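Local coordinates for polysaccharide deacetylase-like protein (Bacillus anthracis, PDB 4V33) that is a putative zinc-bound polysaccharide deacetylase, probably one of two needed for osmotic stability and maintenance of cell shape, at residues E313-Y318 and E337-K342. Numbering follows the deposited sequence. Where two conformers were deposited one is given.
Sequences ETKKYY and ELLKMK
Leu339 holds CG beside its backbone N and anti to the carbonyl carbon (chi1 -60°), and with chi2 also extended its branched end faces the C-terminal part of helix 308-315, while Lys315 turns CG anti to its own N (chi1 -172°) and runs on fully extended. The two side chains cross at about a right angle. Leu339 CD1 sits against CA, CB and CG of the lysine, with 3.6 Å to Lys315 CB; beyond CG the chain leads away to a salt bridge with Asp336, just ahead of the 3-10 turn that bears the leucine. The other methyl, Leu339 CD2, lies 3.6 Å from the carbonyl oxygen Tyr318 O. More loosely, Leu339 CD2 is also 4.4 Å from Thr314 CG2. No hydrogen bond joins the two segments; one leucine side chain supplies most of the contact. In the partly closed barrel of parallel strands and outer helices of the polysaccharide deacetylase fold, this packing ties the link between helix 308-315 and strand 320-326 to the turn leading into the neighbouring strand 341-345. Thr314 O accepts from both Tyr317 N, at 3.0 Å, and Tyr318 N, at 2.9 Å, and Thr314 OG1 is bonded back to Val310 O. Lys316 NZ forms a salt bridge with Glu313 OE1 at 2.9 Å, met from above the carboxylate plane, 44° out of it. The ring of Tyr318 leads away from Leu339, and its hydroxyl is hydrogen-bonded to Ser263 OG, while Leu339 O is hydrogen-bonded to the hydroxyl of Tyr301.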
ATOM      1  N   GLU A 313     -16.694  -1.282  15.835  1.00 20.60           N
ATOM      2  CA  GLU A 313     -16.106  -0.404  16.842  1.00 20.68           C
ATOM      3  C   GLU A 313     -14.855   0.273  16.286  1.00 20.69           C
ATOM      4  O   GLU A 313     -14.661   1.481  16.454  1.00 22.07           O
ATOM      5  CB  GLU A 313     -15.767  -1.182  18.124  1.00 22.34           C
ATOM      6  CG  GLU A 313     -16.984  -1.710  18.881  1.00 21.32           C
ATOM      7  CD  GLU A 313     -17.794  -0.620  19.565  1.00 33.36           C
ATOM      8  OE1 GLU A 313     -17.358   0.550  19.582  1.00 27.54           O
ATOM      9  OE2 GLU A 313     -18.880  -0.939  20.098  1.00 33.73           O
ATOM     10  N   THR A 314     -14.024  -0.511  15.605  1.00 18.91           N
ATOM     11  CA  THR A 314     -12.781  -0.013  15.035  1.00 19.24           C
ATOM     12  C   THR A 314     -13.045   1.090  14.007  1.00 20.05           C
ATOM     13  O   THR A 314     -12.302   2.069  13.941  1.00 18.88           O
ATOM     14  CB  THR A 314     -11.984  -1.177  14.420  1.00 19.35           C
ATOM     15  OG1 THR A 314     -11.753  -2.161  15.436  1.00 18.22           O
ATOM     16  CG2 THR A 314     -10.633  -0.709  13.872  1.00 18.76           C
ATOM     17  N   LYS A 315     -14.126   0.937  13.242  1.00 17.91           N
ATOM     18  CA  LYS A 315     -14.493   1.866  12.174  1.00 19.81           C
ATOM     19  C   LYS A 315     -14.739   3.275  12.713  1.00 22.55           C
ATOM     20  O   LYS A 315     -14.598   4.263  11.994  1.00 22.09           O
ATOM     21  CB  LYS A 315     -15.765   1.365  11.475  1.00 20.64           C
ATOM     22  CG  LYS A 315     -16.143   2.130  10.219  1.00 23.25           C
ATOM     23  CD  LYS A 315     -17.262   1.432   9.465  1.00 26.08           C
ATOM     24  CE  LYS A 315     -17.552   2.123   8.136  1.00 27.84           C
ATOM     25  NZ  LYS A 315     -18.617   1.422   7.364  1.00 30.43           N
ATOM     26  N   LYS A 316     -15.121   3.363  13.983  1.00 22.33           N
ATOM     27  CA  LYS A 316     -15.372   4.660  14.602  1.00 21.16           C
ATOM     28  C   LYS A 316     -14.107   5.513  14.706  1.00 22.37           C
ATOM     29  O   LYS A 316     -14.185   6.749  14.740  1.00 25.67           O
ATOM     30  CB  LYS A 316     -15.972   4.473  15.995  1.00 21.84           C
ATOM     31  CG  LYS A 316     -17.320   3.778  16.005  1.00 22.16           C
ATOM     32  CD  LYS A 316     -17.743   3.450  17.432  1.00 23.26           C
ATOM     33  CE  LYS A 316     -19.055   2.683  17.446  1.00 29.53           C
ATOM     34  NZ  LYS A 316     -19.488   2.358  18.836  1.00 30.28           N
ATOM     35  N   TYR A 317     -12.950   4.854  14.749  1.00 20.24           N
ATOM     36  CA  TYR A 317     -11.710   5.518  15.146  1.00 21.03           C
ATOM     37  C   TYR A 317     -10.555   5.399  14.158  1.00 19.94           C
ATOM     38  O   TYR A 317      -9.664   6.242  14.159  1.00 22.46           O
ATOM     39  CB  TYR A 317     -11.251   4.988  16.510  1.00 21.19           C
ATOM     40  CG  TYR A 317     -12.370   4.964  17.526  1.00 20.92           C
ATOM     41  CD1 TYR A 317     -13.017   6.139  17.891  1.00 21.71           C
ATOM     42  CD2 TYR A 317     -12.797   3.774  18.097  1.00 22.25           C
ATOM     43  CE1 TYR A 317     -14.049   6.131  18.806  1.00 23.07           C
ATOM     44  CE2 TYR A 317     -13.829   3.757  19.023  1.00 21.88           C
ATOM     45  CZ  TYR A 317     -14.454   4.944  19.367  1.00 20.65           C
ATOM     46  OH  TYR A 317     -15.484   4.960  20.285  1.00 23.96           O
ATOM     47  N   TYR A 318     -10.572   4.358  13.333  1.00 19.06           N
ATOM     48  CA  TYR A 318      -9.458   4.075  12.427  1.00 19.48           C
ATOM     49  C   TYR A 318      -9.937   3.925  10.993  1.00 18.38           C
ATOM     50  O   TYR A 318     -11.037   3.434  10.754  1.00 20.13           O
ATOM     51  CB  TYR A 318      -8.737   2.789  12.849  1.00 17.26           C
ATOM     52  CG  TYR A 318      -8.109   2.862  14.220  1.00 17.02           C
ATOM     53  CD1 TYR A 318      -6.853   3.435  14.395  1.00 15.58           C
ATOM     54  CD2 TYR A 318      -8.777   2.375  15.340  1.00 19.37           C
ATOM     55  CE1 TYR A 318      -6.269   3.513  15.636  1.00 16.18           C
ATOM     56  CE2 TYR A 318      -8.204   2.446  16.594  1.00 17.51           C
ATOM     57  CZ  TYR A 318      -6.948   3.016  16.736  1.00 16.78           C
ATOM     58  OH  TYR A 318      -6.355   3.103  17.975  1.00 16.68           O
ATOM     59  N   GLU A 337     -13.473  -3.383   3.741  1.00 21.84           N
ATOM     60  CA  GLU A 337     -12.320  -4.228   3.434  1.00 18.97           C
ATOM     61  C   GLU A 337     -11.012  -3.677   3.997  1.00 17.05           C
ATOM     62  O   GLU A 337     -10.097  -4.437   4.305  1.00 17.83           O
ATOM     63  CB  GLU A 337     -12.197  -4.488   1.924  1.00 20.42           C
ATOM     64  CG  GLU A 337     -11.872  -3.262   1.079  1.00 21.23           C
ATOM     65  CD  GLU A 337     -11.830  -3.573  -0.406  1.00 27.23           C
ATOM     66  OE1 GLU A 337     -12.014  -4.754  -0.781  1.00 26.08           O
ATOM     67  OE2 GLU A 337     -11.615  -2.631  -1.200  1.00 25.12           O
ATOM     68  N   LEU A 338     -10.921  -2.360   4.151  1.00 18.13           N
ATOM     69  CA  LEU A 338      -9.686  -1.766   4.659  1.00 16.69           C
ATOM     70  C   LEU A 338      -9.515  -1.977   6.159  1.00 16.82           C
ATOM     71  O   LEU A 338      -8.440  -1.711   6.706  1.00 17.22           O
ATOM     72  CB  LEU A 338      -9.617  -0.271   4.333  1.00 18.43           C
ATOM     73  CG  LEU A 338      -9.743   0.082   2.855  1.00 17.91           C
ATOM     74  CD1 LEU A 338      -9.821   1.594   2.691  1.00 21.65           C
ATOM     75  CD2 LEU A 338      -8.563  -0.488   2.094  1.00 18.87           C
ATOM     76  N   LEU A 339     -10.578  -2.453   6.811  1.00 16.54           N
ATOM     77  CA  LEU A 339     -10.559  -2.776   8.236  1.00 15.87           C
ATOM     78  C   LEU A 339     -10.414  -4.281   8.454  1.00 16.94           C
ATOM     79  O   LEU A 339     -10.580  -4.773   9.573  1.00 18.72           O
ATOM     80  CB  LEU A 339     -11.852  -2.285   8.908  1.00 16.51           C
ATOM     81  CG  LEU A 339     -12.097  -0.775   8.800  1.00 19.80           C
ATOM     82  CD1 LEU A 339     -13.459  -0.391   9.351  1.00 20.45           C
ATOM     83  CD2 LEU A 339     -11.000   0.003   9.516  1.00 22.02           C
ATOM     84  N   LYS A 340     -10.130  -5.012   7.379  1.00 17.70           N
ATOM     85  CA  LYS A 340     -10.010  -6.467   7.426  1.00 18.17           C
ATOM     86  C   LYS A 340      -8.842  -6.924   6.562  1.00 17.08           C
ATOM     87  O   LYS A 340      -8.923  -7.947   5.878  1.00 18.74           O
ATOM     88  CB  LYS A 340     -11.300  -7.126   6.930  1.00 21.68           C
ATOM     89  CG  LYS A 340     -12.494  -6.876   7.826  1.00 28.16           C
ATOM     90  CD  LYS A 340     -13.668  -7.752   7.435  1.00 33.50           C
ATOM     91  CE  LYS A 340     -14.414  -7.189   6.256  1.00 29.79           C
ATOM     92  NZ  LYS A 340     -15.812  -7.734   6.212  1.00 32.95           N
ATOM     93  N   MET A 341      -7.755  -6.164   6.611  1.00 15.80           N
ATOM     94  CA  MET A 341      -6.649  -6.336   5.673  0.68 15.10           C
ATOM     95  C   MET A 341      -5.743  -7.519   6.028  1.00 14.87           C
ATOM     96  O   MET A 341      -5.200  -7.587   7.130  1.00 16.70           O
ATOM     97  CB  MET A 341      -5.842  -5.032   5.606  0.68 16.55           C
ATOM     98  CG  MET A 341      -4.831  -4.932   4.482  0.68 16.54           C
ATOM     99  SD  MET A 341      -4.245  -3.227   4.281  0.68 18.05           S
ATOM    100  CE  MET A 341      -5.718  -2.425   3.650  0.68 18.40           C
ATOM    101  N   LYS A 342      -5.573  -8.432   5.075  1.00 14.42           N
ATOM    102  CA  LYS A 342      -4.694  -9.586   5.251  1.00 14.23           C
ATOM    103  C   LYS A 342      -3.237  -9.161   5.349  1.00 12.79           C
ATOM    104  O   LYS A 342      -2.853  -8.095   4.856  1.00 15.12           O
ATOM    105  CB  LYS A 342      -4.812 -10.533   4.059  1.00 17.51           C
ATOM    106  CG  LYS A 342      -6.145 -11.232   3.887  1.00 22.66           C
ATOM    107  CD  LYS A 342      -6.152 -11.921   2.524  1.00 29.09           C
ATOM    108  CE  LYS A 342      -7.433 -12.681   2.266  1.00 38.42           C
ATOM    109  NZ  LYS A 342      -7.425 -13.252   0.889  1.00 43.77           N
TER